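Local coordinates for oxidoreductase protein (Agrobacterium radiobacter, PDB 5UI9), which probably catalyses an NAD-dependent oxidation or reduction, as a member of the GFO/IDH/MocA oxidoreductase family that binds NAD and a small hydroxy acid, at residues 151-157 with 226-232; 193-199 with 215-221; 124-128 with 181-186. All coordinates share one frame; numbering follows the deposited sequence.

Contact 1: residues 151-157 with 226-232; sequences GRFSFRS and SIVDVSY. With 8A1 ((2S)-2,3-dihydroxy-2-methylpropanoic acid), chain D.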
loop_
_atom_site.group_PDB
_atom_site.type_symbol
_atom_site.label_atom_id
_atom_site.label_comp_id
_atom_site.label_asym_id
_atom_site.label_seq_id
_atom_site.Cartn_x
_atom_site.Cartn_y
_atom_site.Cartn_z
ATOM N N GLY A 151 -4.028 1.683 -7.709
ATOM C CA GLY A 151 -2.586 1.570 -7.889
ATOM C C GLY A 151 -1.796 1.649 -6.604
ATOM O O GLY A 151 -2.275 2.163 -5.604
ATOM N N ARG A 152 -0.581 1.110 -6.645
ATOM C CA ARG A 152 0.404 1.334 -5.615
ATOM C C ARG A 152 1.721 1.702 -6.269
ATOM O O ARG A 152 2.163 1.018 -7.192
ATOM C CB ARG A 152 0.603 0.086 -4.759
ATOM C CG ARG A 152 1.541 0.328 -3.580
ATOM C CD ARG A 152 2.226 -0.938 -3.114
ATOM N NE ARG A 152 3.088 -0.678 -1.961
ATOM C CZ ARG A 152 3.918 -1.561 -1.417
ATOM N NH1 ARG A 152 4.022 -2.795 -1.896
ATOM N NH2 ARG A 152 4.655 -1.211 -0.379
ATOM N N PHE A 153 2.344 2.762 -5.755
ATOM C CA PHE A 153 3.634 3.255 -6.214
ATOM C C PHE A 153 4.543 3.321 -4.988
ATOM O O PHE A 153 4.278 4.090 -4.069
ATOM C CB PHE A 153 3.470 4.646 -6.835
ATOM C CG PHE A 153 2.423 4.704 -7.914
ATOM C CD1 PHE A 153 1.078 4.907 -7.589
ATOM C CD2 PHE A 153 2.772 4.546 -9.251
ATOM C CE1 PHE A 153 0.107 4.945 -8.579
ATOM C CE2 PHE A 153 1.802 4.582 -10.245
ATOM C CZ PHE A 153 0.469 4.780 -9.907
ATOM N N SER A 154 5.614 2.533 -4.990
ATOM C CA SER A 154 6.393 2.260 -3.780
ATOM C C SER A 154 7.892 2.429 -4.031
ATOM O O SER A 154 8.429 1.875 -4.982
ATOM C CB SER A 154 6.103 0.833 -3.302
ATOM O OG SER A 154 6.737 0.561 -2.065
ATOM N N PHE A 155 8.550 3.215 -3.183
ATOM C CA PHE A 155 10.002 3.385 -3.219
ATOM C C PHE A 155 10.464 3.221 -1.783
ATOM O O PHE A 155 10.359 4.158 -0.982
ATOM C CB PHE A 155 10.357 4.771 -3.779
ATOM C CG PHE A 155 11.840 5.002 -3.995
ATOM C CD1 PHE A 155 12.688 5.299 -2.930
ATOM C CD2 PHE A 155 12.377 4.995 -5.281
ATOM C CE1 PHE A 155 14.041 5.528 -3.136
ATOM C CE2 PHE A 155 13.727 5.229 -5.490
ATOM C CZ PHE A 155 14.559 5.496 -4.414
ATOM N N ARG A 156 10.923 2.016 -1.451
ATOM C CA ARG A 156 11.360 1.684 -0.093
ATOM C C ARG A 156 12.800 1.208 -0.186
ATOM O O ARG A 156 13.087 0.232 -0.876
ATOM C CB ARG A 156 10.473 0.605 0.533
ATOM C CG ARG A 156 8.979 0.889 0.439
ATOM C CD ARG A 156 8.174 -0.020 1.366
ATOM N NE ARG A 156 8.265 0.441 2.758
ATOM C CZ ARG A 156 7.613 1.487 3.267
ATOM N NH1 ARG A 156 6.796 2.230 2.516
ATOM N NH2 ARG A 156 7.795 1.814 4.546
ATOM N N SER A 157 13.686 1.919 0.503
ATOM C CA SER A 157 15.128 1.790 0.333
ATOM C C SER A 157 15.847 1.964 1.661
ATOM O O SER A 157 15.318 2.589 2.581
ATOM C CB SER A 157 15.622 2.865 -0.639
ATOM O OG SER A 157 17.020 2.780 -0.822
ATOM N N SER A 226 -5.077 5.399 -5.178
ATOM C CA SER A 226 -3.716 4.887 -5.114
ATOM C C SER A 226 -3.034 5.124 -3.767
ATOM O O SER A 226 -3.449 5.981 -2.977
ATOM C CB SER A 226 -2.869 5.418 -6.277
ATOM O OG SER A 226 -2.364 6.707 -6.012
ATOM N N ILE A 227 -2.015 4.302 -3.519
ATOM C CA ILE A 227 -1.104 4.442 -2.396
ATOM C C ILE A 227 0.273 4.832 -2.930
ATOM O O ILE A 227 0.799 4.185 -3.839
ATOM C CB ILE A 227 -0.969 3.112 -1.619
ATOM C CG1 ILE A 227 -2.315 2.699 -1.003
ATOM C CG2 ILE A 227 0.114 3.192 -0.546
ATOM C CD1 ILE A 227 -2.866 3.664 0.030
ATOM N N VAL A 228 0.841 5.892 -2.364
ATOM C CA VAL A 228 2.242 6.236 -2.560
ATOM C C VAL A 228 2.927 6.025 -1.221
ATOM O O VAL A 228 2.627 6.723 -0.243
ATOM C CB VAL A 228 2.419 7.684 -3.033
ATOM C CG1 VAL A 228 3.893 8.078 -3.043
ATOM C CG2 VAL A 228 1.817 7.840 -4.417
ATOM N N ASP A 229 3.829 5.054 -1.168
ATOM C CA ASP A 229 4.551 4.760 0.064
ATOM C C ASP A 229 6.052 4.838 -0.190
ATOM O O ASP A 229 6.575 4.183 -1.086
ATOM C CB ASP A 229 4.108 3.417 0.665
ATOM C CG ASP A 229 4.437 2.224 -0.210
ATOM O OD1 ASP A 229 3.636 1.882 -1.097
ATOM O OD2 ASP A 229 5.482 1.583 0.029
ATOM N N VAL A 230 6.720 5.691 0.583
ATOM C CA VAL A 230 8.140 5.936 0.437
ATOM C C VAL A 230 8.847 5.794 1.781
ATOM O O VAL A 230 8.271 6.091 2.836
ATOM C CB VAL A 230 8.438 7.316 -0.217
ATOM C CG1 VAL A 230 7.845 7.365 -1.617
ATOM C CG2 VAL A 230 7.925 8.480 0.624
ATOM N N SER A 231 10.091 5.322 1.724
ATOM C CA SER A 231 10.905 5.104 2.910
ATOM C C SER A 231 12.379 5.072 2.543
ATOM O O SER A 231 12.747 4.438 1.547
ATOM C CB SER A 231 10.526 3.773 3.573
ATOM O OG SER A 231 11.413 3.438 4.640
ATOM N N TYR A 232 13.203 5.760 3.333
ATOM C CA TYR A 232 14.667 5.598 3.309
ATOM C C TYR A 232 15.195 4.874 4.573
ATOM O O TYR A 232 16.397 4.926 4.871
ATOM C CB TYR A 232 15.363 6.951 3.107
ATOM C CG TYR A 232 15.673 7.278 1.656
ATOM C CD1 TYR A 232 16.466 6.421 0.880
ATOM C CD2 TYR A 232 15.195 8.443 1.058
ATOM C CE1 TYR A 232 16.769 6.719 -0.441
ATOM C CE2 TYR A 232 15.489 8.740 -0.267
ATOM C CZ TYR A 232 16.275 7.878 -1.006
ATOM O OH TYR A 232 16.572 8.164 -2.314
HETATM O OXT 8A1 D . 16.940 11.127 -7.341
HETATM C C 8A1 D . 16.695 11.981 -6.455
HETATM O O 8A1 D . 16.046 13.024 -6.691
HETATM C CA 8A1 D . 17.183 11.744 -5.050
HETATM C CB 8A1 D . 16.028 11.084 -4.296
HETATM O O1 8A1 D . 16.432 10.632 -2.999
HETATM O O2 8A1 D . 17.531 12.996 -4.436
HETATM C C3 8A1 D . 18.437 10.867 -5.068
HETATM O O HOH W 1 5.854 4.393 3.906
#

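Contact 2: residues 193-199 with 215-221; sequences DVATLTA and TILLDHQ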
loop_
_atom_site.group_PDB
_atom_site.type_symbol
_atom_site.label_atom_id
_atom_site.label_comp_id
_atom_site.label_asym_id
_atom_site.label_seq_id
_atom_site.Cartn_x
_atom_site.Cartn_y
_atom_site.Cartn_z
ATOM N N ASP A 193 -4.373 13.398 -12.586
ATOM C CA ASP A 193 -4.346 14.391 -11.506
ATOM C C ASP A 193 -5.226 13.970 -10.329
ATOM O O ASP A 193 -6.173 13.187 -10.490
ATOM C CB ASP A 193 -4.780 15.781 -12.012
ATOM C CG ASP A 193 -3.870 16.333 -13.115
ATOM O OD1 ASP A 193 -2.676 15.965 -13.172
ATOM O OD2 ASP A 193 -4.360 17.147 -13.927
ATOM N N VAL A 194 -4.899 14.522 -9.162
ATOM C CA VAL A 194 -5.429 14.085 -7.876
ATOM C C VAL A 194 -6.418 15.117 -7.344
ATOM O O VAL A 194 -6.169 16.323 -7.435
ATOM C CB VAL A 194 -4.268 13.892 -6.865
ATOM C CG1 VAL A 194 -4.778 13.601 -5.454
ATOM C CG2 VAL A 194 -3.328 12.787 -7.340
ATOM N N ALA A 195 -7.533 14.630 -6.796
ATOM C CA ALA A 195 -8.575 15.480 -6.207
ATOM C C ALA A 195 -8.301 15.735 -4.734
ATOM O O ALA A 195 -8.286 16.886 -4.289
ATOM C CB ALA A 195 -9.946 14.835 -6.372
ATOM N N THR A 196 -8.104 14.651 -3.982
ATOM C CA THR A 196 -7.863 14.724 -2.536
ATOM C C THR A 196 -6.737 13.780 -2.125
ATOM O O THR A 196 -6.419 12.820 -2.832
ATOM C CB THR A 196 -9.134 14.414 -1.709
ATOM O OG1 THR A 196 -9.669 13.150 -2.102
ATOM C CG2 THR A 196 -10.202 15.476 -1.916
ATOM N N LEU A 197 -6.154 14.074 -0.968
ATOM C CA LEU A 197 -4.918 13.447 -0.515
ATOM C C LEU A 197 -4.867 13.387 1.016
ATOM O O LEU A 197 -5.279 14.333 1.687
ATOM C CB LEU A 197 -3.748 14.268 -1.065
ATOM C CG LEU A 197 -2.309 13.852 -0.770
ATOM C CD1 LEU A 197 -1.375 14.239 -1.910
ATOM C CD2 LEU A 197 -1.799 14.432 0.545
ATOM N N THR A 198 -4.366 12.273 1.549
ATOM C CA THR A 198 -4.138 12.101 2.989
ATOM C C THR A 198 -2.772 11.461 3.208
ATOM O O THR A 198 -2.442 10.482 2.542
ATOM C CB THR A 198 -5.194 11.178 3.635
ATOM O OG1 THR A 198 -6.452 11.340 2.972
ATOM C CG2 THR A 198 -5.355 11.493 5.110
ATOM N N ALA A 199 -1.988 12.000 4.140
ATOM C CA ALA A 199 -0.604 11.564 4.333
ATOM C C ALA A 199 -0.248 11.344 5.797
ATOM O O ALA A 199 -0.862 11.920 6.695
ATOM C CB ALA A 199 0.353 12.561 3.705
ATOM N N THR A 215 3.606 7.813 3.950
ATOM C CA THR A 215 2.573 6.978 3.365
ATOM C C THR A 215 1.404 7.885 3.006
ATOM O O THR A 215 0.891 8.605 3.862
ATOM C CB THR A 215 2.145 5.885 4.358
ATOM O OG1 THR A 215 3.305 5.155 4.776
ATOM C CG2 THR A 215 1.171 4.924 3.728
ATOM N N ILE A 216 1.002 7.844 1.738
ATOM C CA ILE A 216 0.044 8.791 1.176
ATOM C C ILE A 216 -1.064 8.029 0.447
ATOM O O ILE A 216 -0.783 7.126 -0.338
ATOM C CB ILE A 216 0.735 9.767 0.192
ATOM C CG1 ILE A 216 1.970 10.407 0.839
ATOM C CG2 ILE A 216 -0.243 10.845 -0.283
ATOM C CD1 ILE A 216 2.748 11.342 -0.061
ATOM N N LEU A 217 -2.314 8.409 0.709
ATOM C CA LEU A 217 -3.487 7.844 0.038
ATOM C C LEU A 217 -4.056 8.881 -0.933
ATOM O O LEU A 217 -4.432 9.970 -0.511
ATOM C CB LEU A 217 -4.543 7.474 1.076
ATOM C CG LEU A 217 -5.883 6.880 0.633
ATOM C CD1 LEU A 217 -5.723 5.579 -0.133
ATOM C CD2 LEU A 217 -6.751 6.653 1.866
ATOM N N LEU A 218 -4.129 8.533 -2.217
ATOM C CA LEU A 218 -4.578 9.459 -3.269
ATOM C C LEU A 218 -5.957 9.102 -3.808
ATOM O O LEU A 218 -6.218 7.953 -4.128
ATOM C CB LEU A 218 -3.598 9.445 -4.440
ATOM C CG LEU A 218 -2.133 9.824 -4.191
ATOM C CD1 LEU A 218 -1.334 9.740 -5.491
ATOM C CD2 LEU A 218 -2.002 11.213 -3.581
ATOM N N ASP A 219 -6.825 10.100 -3.922
ATOM C CA ASP A 219 -8.093 9.956 -4.630
ATOM C C ASP A 219 -7.948 10.703 -5.954
ATOM O O ASP A 219 -7.920 11.932 -5.973
ATOM C CB ASP A 219 -9.225 10.517 -3.780
ATOM C CG ASP A 219 -9.218 9.948 -2.359
ATOM O OD1 ASP A 219 -9.310 8.708 -2.212
ATOM O OD2 ASP A 219 -9.122 10.727 -1.382
ATOM N N HIS A 220 -7.809 9.959 -7.050
ATOM C CA HIS A 220 -7.620 10.572 -8.371
ATOM C C HIS A 220 -8.938 11.113 -8.923
ATOM O O HIS A 220 -10.006 10.616 -8.578
ATOM C CB HIS A 220 -6.978 9.580 -9.337
ATOM C CG HIS A 220 -5.585 9.188 -8.952
ATOM N ND1 HIS A 220 -4.468 9.796 -9.483
ATOM C CD2 HIS A 220 -5.128 8.258 -8.078
ATOM C CE1 HIS A 220 -3.383 9.253 -8.959
ATOM N NE2 HIS A 220 -3.756 8.316 -8.103
ATOM N N GLN A 221 -8.860 12.142 -9.769
ATOM C CA GLN A 221 -10.063 12.762 -10.358
ATOM C C GLN A 221 -10.892 11.782 -11.203
ATOM O O GLN A 221 -12.121 11.874 -11.226
ATOM C CB GLN A 221 -9.686 13.999 -11.190
ATOM C CG GLN A 221 -9.134 15.157 -10.362
ATOM C CD GLN A 221 -8.601 16.311 -11.200
ATOM O OE1 GLN A 221 -8.672 16.299 -12.432
ATOM N NE2 GLN A 221 -8.061 17.321 -10.528
HETATM O O HOH W 2 -6.912 10.913 0.110
#

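Contact 3: residues 124-128 with 181-186; sequences HENFR and IHTLDI. With NAD (nicotinamide-adenine-dinucleotide), chain C; 8A1 ((2S)-2,3-dihydroxy-2-methylpropanoic acid), chain D.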
loop_
_atom_site.group_PDB
_atom_site.type_symbol
_atom_site.label_atom_id
_atom_site.label_comp_id
_atom_site.label_asym_id
_atom_site.label_seq_id
_atom_site.Cartn_x
_atom_site.Cartn_y
_atom_site.Cartn_z
ATOM N N HIS A 124 13.180 19.646 -14.203
ATOM C CA HIS A 124 13.920 18.413 -14.417
ATOM C C HIS A 124 13.348 17.387 -13.428
ATOM O O HIS A 124 13.846 17.221 -12.317
ATOM C CB HIS A 124 15.432 18.616 -14.251
ATOM C CG HIS A 124 16.256 17.441 -14.687
ATOM N ND1 HIS A 124 17.234 17.541 -15.652
ATOM C CD2 HIS A 124 16.254 16.146 -14.282
ATOM C CE1 HIS A 124 17.800 16.361 -15.822
ATOM N NE2 HIS A 124 17.218 15.493 -15.008
ATOM N N GLU A 125 12.263 16.744 -13.850
ATOM C CA GLU A 125 11.600 15.704 -13.087
ATOM C C GLU A 125 11.731 14.404 -13.889
ATOM O O GLU A 125 10.911 14.125 -14.774
ATOM C CB GLU A 125 10.138 16.114 -12.855
ATOM C CG GLU A 125 9.283 15.103 -12.111
ATOM C CD GLU A 125 9.989 14.491 -10.912
ATOM O OE1 GLU A 125 10.252 15.220 -9.930
ATOM O OE2 GLU A 125 10.298 13.284 -10.977
ATOM N N ASN A 126 12.773 13.625 -13.574
ATOM C CA ASN A 126 13.258 12.564 -14.482
ATOM C C ASN A 126 12.762 11.138 -14.189
ATOM O O ASN A 126 12.995 10.233 -14.991
ATOM C CB ASN A 126 14.807 12.616 -14.645
ATOM C CG ASN A 126 15.578 12.468 -13.332
ATOM O OD1 ASN A 126 15.136 11.811 -12.393
ATOM N ND2 ASN A 126 16.761 13.075 -13.276
ATOM N N PHE A 127 12.048 10.939 -13.080
ATOM C CA PHE A 127 11.591 9.586 -12.694
ATOM C C PHE A 127 10.575 9.021 -13.680
ATOM O O PHE A 127 10.707 7.875 -14.095
ATOM C CB PHE A 127 11.052 9.552 -11.259
ATOM C CG PHE A 127 12.094 9.207 -10.235
ATOM C CD1 PHE A 127 13.272 9.931 -10.155
ATOM C CD2 PHE A 127 11.895 8.153 -9.339
ATOM C CE1 PHE A 127 14.240 9.610 -9.216
ATOM C CE2 PHE A 127 12.854 7.837 -8.388
ATOM C CZ PHE A 127 14.030 8.557 -8.328
ATOM N N ARG A 128 9.609 9.837 -14.108
ATOM C CA ARG A 128 8.661 9.414 -15.153
ATOM C C ARG A 128 9.330 9.087 -16.503
ATOM O O ARG A 128 8.741 8.390 -17.331
ATOM C CB ARG A 128 7.554 10.455 -15.360
ATOM C CG ARG A 128 8.008 11.763 -16.018
ATOM C CD ARG A 128 6.844 12.508 -16.635
ATOM N NE ARG A 128 5.973 13.096 -15.622
ATOM C CZ ARG A 128 4.907 13.852 -15.879
ATOM N NH1 ARG A 128 4.553 14.134 -17.129
ATOM N NH2 ARG A 128 4.199 14.351 -14.876
ATOM N N ILE A 181 8.240 13.539 -4.041
ATOM C CA ILE A 181 7.991 14.407 -5.181
ATOM C C ILE A 181 8.049 13.634 -6.514
ATOM O O ILE A 181 7.209 13.850 -7.382
ATOM C CB ILE A 181 8.957 15.620 -5.150
ATOM C CG1 ILE A 181 8.467 16.753 -6.052
ATOM C CG2 ILE A 181 10.388 15.223 -5.500
ATOM C CD1 ILE A 181 9.064 18.092 -5.664
ATOM N N HIS A 182 9.007 12.714 -6.647
ATOM C CA HIS A 182 9.089 11.833 -7.807
ATOM C C HIS A 182 7.944 10.832 -7.842
ATOM O O HIS A 182 7.306 10.648 -8.880
ATOM C CB HIS A 182 10.385 11.008 -7.820
ATOM C CG HIS A 182 11.643 11.811 -7.932
ATOM N ND1 HIS A 182 11.909 12.643 -9.001
ATOM C CD2 HIS A 182 12.738 11.853 -7.139
ATOM C CE1 HIS A 182 13.104 13.183 -8.843
ATOM N NE2 HIS A 182 13.625 12.728 -7.717
ATOM N N THR A 183 7.721 10.148 -6.719
ATOM C CA THR A 183 6.736 9.066 -6.663
ATOM C C THR A 183 5.313 9.590 -6.899
ATOM O O THR A 183 4.501 8.935 -7.557
ATOM C CB THR A 183 6.784 8.328 -5.308
ATOM O OG1 THR A 183 8.133 8.269 -4.828
ATOM C CG2 THR A 183 6.246 6.920 -5.449
ATOM N N LEU A 184 5.027 10.759 -6.334
ATOM C CA LEU A 184 3.767 11.470 -6.570
ATOM C C LEU A 184 3.606 11.909 -8.027
ATOM O O LEU A 184 2.496 11.879 -8.570
ATOM C CB LEU A 184 3.665 12.695 -5.649
ATOM C CG LEU A 184 3.494 12.379 -4.160
ATOM C CD1 LEU A 184 3.796 13.607 -3.314
ATOM C CD2 LEU A 184 2.093 11.848 -3.875
ATOM N N ASP A 185 4.708 12.318 -8.651
ATOM C CA ASP A 185 4.692 12.666 -10.073
ATOM C C ASP A 185 4.368 11.436 -10.915
ATOM O O ASP A 185 3.608 11.535 -11.882
ATOM C CB ASP A 185 6.031 13.248 -10.535
ATOM C CG ASP A 185 5.949 13.833 -11.933
ATOM O OD1 ASP A 185 5.369 14.929 -12.075
ATOM O OD2 ASP A 185 6.425 13.180 -12.891
ATOM N N ILE A 186 4.946 10.287 -10.544
ATOM C CA ILE A 186 4.656 9.035 -11.248
ATOM C C ILE A 186 3.173 8.685 -11.091
ATOM O O ILE A 186 2.528 8.312 -12.059
ATOM C CB ILE A 186 5.564 7.866 -10.796
ATOM C CG1 ILE A 186 7.020 8.131 -11.205
ATOM C CG2 ILE A 186 5.097 6.547 -11.417
ATOM C CD1 ILE A 186 8.045 7.240 -10.536
HETATM P PA NAD C . 24.949 20.027 -4.407
HETATM O O1A NAD C . 24.957 20.851 -3.137
HETATM O O2A NAD C . 25.898 18.871 -4.563
HETATM O O5B NAD C . 25.166 21.014 -5.647
HETATM C C5B NAD C . 24.637 22.333 -5.689
HETATM C C4B NAD C . 25.705 23.224 -6.305
HETATM O O4B NAD C . 25.120 24.477 -6.642
HETATM C C3B NAD C . 26.853 23.511 -5.348
HETATM O O3B NAD C . 28.098 23.238 -6.004
HETATM C C2B NAD C . 26.706 24.980 -4.979
HETATM O O2B NAD C . 27.975 25.614 -4.811
HETATM C C1B NAD C . 25.948 25.540 -6.171
HETATM N N9A NAD C . 25.065 26.706 -5.939
HETATM C C8A NAD C . 24.113 26.851 -4.996
HETATM N N7A NAD C . 23.491 28.051 -5.139
HETATM C C5A NAD C . 24.035 28.679 -6.197
HETATM C C6A NAD C . 23.857 29.974 -6.908
HETATM N N6A NAD C . 22.937 30.877 -6.506
HETATM N N1A NAD C . 24.645 30.222 -7.981
HETATM C C2A NAD C . 25.578 29.347 -8.412
HETATM N N3A NAD C . 25.790 28.160 -7.813
HETATM C C4A NAD C . 25.066 27.778 -6.727
HETATM O O3 NAD C . 23.444 19.522 -4.661
HETATM P PN NAD C . 23.070 18.214 -5.532
HETATM O O1N NAD C . 23.147 16.980 -4.670
HETATM O O2N NAD C . 23.829 18.248 -6.835
HETATM O O5D NAD C . 21.521 18.521 -5.776
HETATM C C5D NAD C . 21.134 19.676 -6.510
HETATM C C4D NAD C . 19.669 19.533 -6.876
HETATM O O4D NAD C . 19.515 18.362 -7.684
HETATM C C3D NAD C . 18.783 19.369 -5.650
HETATM O O3D NAD C . 17.656 20.247 -5.742
HETATM C C2D NAD C . 18.361 17.910 -5.674
HETATM O O2D NAD C . 17.031 17.702 -5.196
HETATM C C1D NAD C . 18.467 17.551 -7.155
HETATM N N1N NAD C . 18.716 16.128 -7.455
HETATM C C2N NAD C . 17.965 15.573 -8.423
HETATM C C3N NAD C . 18.107 14.246 -8.800
HETATM C C7N NAD C . 17.221 13.711 -9.892
HETATM O O7N NAD C . 16.893 14.456 -10.812
HETATM N N7N NAD C . 16.804 12.443 -9.857
HETATM C C4N NAD C . 19.063 13.469 -8.145
HETATM C C5N NAD C . 19.844 14.052 -7.145
HETATM C C6N NAD C . 19.658 15.396 -6.819
HETATM O OXT 8A1 D . 16.940 11.127 -7.341
HETATM C C 8A1 D . 16.695 11.981 -6.455
HETATM O O 8A1 D . 16.046 13.024 -6.691
HETATM C CA 8A1 D . 17.183 11.744 -5.050
HETATM C CB 8A1 D . 16.028 11.084 -4.296
HETATM O O1 8A1 D . 16.432 10.632 -2.999
HETATM O O2 8A1 D . 17.531 12.996 -4.436
HETATM C C3 8A1 D . 18.437 10.867 -5.068
HETATM O O HOH W 3 8.628 11.761 -12.318
#

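Contact 1: residues 151-157 with 226-232
Asp229 turns its carboxylate back across strand 151-156 and overlaps three side chains there, Arg152, Ser154 and Arg156. Its CG stands between its own backbone N and carbonyl carbon (chi1 65°), and this swings the oxygens over toward the neighbouring strand. Arg152, its chain extended as far as NE, grips side-on: NE reaches OD1 of Asp229 at 2.8 Å, close to the guanidinium plane, while NH2 comes to OD2 from above the carboxylate plane. That same OD2 also accepts from Ser154 OG at 2.6 Å and, on its anti lone pair, from Arg156 NH1 at 2.9 Å. Three donors on one buried oxygen, with two arginines beside it, should favour the charged carboxylate and fix its rotation. Arg156, bent at chi3, lays one guanidinium face over Ser231 CB, and a water bridges its NH1 to Val230 O. Its NE pairs with Asp249 of the second subunit, whose Trp150 packs on Asp229 and makes a cation-pi contact with Arg156, so this mainly polar face lies at the dimer interface. The strands themselves are parallel neighbours in the large mixed sheet of the C-terminal domain, their backbones bonded in alternation, as where Phe153 N meets Ile227 O at 2.8 Å. The opposite face is mostly apolar. Phe153 CB packs on Val228 CG2, and Phe155 CB lies 4.2 Å from Val230 CG1, against helix 175-191. Near the C-terminal ends of the strands the edge of the Phe155 ring is directed at the face of Tyr232, just past strand 226-231, an offset edge-to-face pair with centroids 5.8 Å apart and planes at 73°. Tyr232 OH then donates to O1 of the bound dihydroxy-methylpropanoate at 2.6 Å.

Contact 2: residues 193-199 with 215-221
A classic beta bulge interrupts this antiparallel pairing: Ala195 and Thr196 both face Asp219, whose carbonyl O takes Ala195 N at 2.8 Å and, weakly, Thr196 N. Before the bulge Gln221 N still reaches Asp193 O in a nearly straight bond; after it the register has slipped by one residue. Thr196 OG1, placed between its backbone N and carbonyl carbon (chi1 54°), donates to Asp219 OD2 at 2.6 Å, meeting it on the anti side. A water ties the same OD2 to Thr198 OG1 and Leu217 O. The other carboxylate oxygen, OD1, forms a salt bridge with Arg200 of the second subunit, so this face belongs to the dimer contact. Strands 194-202 and 213-220 make up a beta hairpin within the large mixed sheet, and from Thr196 on toward Ala199 the pairing is regular, with Leu217 N on Thr198 O at 2.8 Å. On the other face Leu197 and Leu218 run alongside each other in the same direction, with CD1 of Leu197 3.5 Å from CD2 of Leu218. Leu197 CG rests on Ile216 CG2 at 3.7 Å, while helix 316-335 packs on Leu197, and helix 175-191 on Ile216 and Leu218.

Contact 3: residues 124-128 with 181-186
His182 leaves its helix toward segment 124-128, and its CB already sits over the face of the Phe127 ring, a CH-pi contact 3.7 Å from the ring centroid. CG follows above the same face, with Phe127 CD1 lying over the centre of the imidazole; the two rings form an offset stack, centroids 3.8 Å apart and planes at 11°. ND1 turns to the loop and donates to the syn lone pair of Glu125 OE2 at 2.6 Å, almost straight and in the imidazole plane. CD2 lies across from Phe127 CE1. At the far corner NE2 donates to O of the bound dihydroxy-methylpropanoate, also 2.6 Å away. Both ring nitrogens are thus engaged, one by the loop and one by the ligand, and the stacked phenyl ring helps set the imidazole plane. Glu125 comes into place by a bend at chi2 (44°), its CG passing 3.5 Å from Asp185 OD2. A water donates to both Glu125 OE2 and Asp185 OD2 and accepts from Arg128 N, bridging the two acids. Arg128 holds Asp185 side-on, NE to OD2 at 2.8 Å and NH2 to OD1 at 3.1 Å; Thr322 also bonds OD1. Asn126 faces the cofactor: its OD1 accepts from the nicotinamide amide N7N of NAD at 3.1 Å, and its ND2 donates to His124 NE2. Nicotinamide and hydroxy acid thus both lie beside His182, an arrangement consistent with an NAD-dependent oxidoreductase of this family. The loop follows strand 121-124, at the edge of the parallel Rossmann sheet, and leads to helix 131-141; helix 175-191 lies between it and strand 225-231, with helix 316-335 against Ile181 and Leu184.

In the fold
All three contacts are largely buried, but contact 3 lies near the chain centre and has no other subunit against it, whereas contacts 1 and 2 sit farther out, each with its more polar face at the dimer interface. Those two share the mixed sheet, where strands 225-231 and 213-220 are neighbours joined by backbone bonds such as Ser226 O to Leu218 N; one pairing is parallel, the other antiparallel with a bulge. Helix 175-191 supplies contact 3 and packs on both, Thr183 against Val228 and Val230, Leu184 against Ile216. Contacts 1 and 3 reach the same bound hydroxy acid, by a phenol and an imidazole; contact 2 stands apart from it.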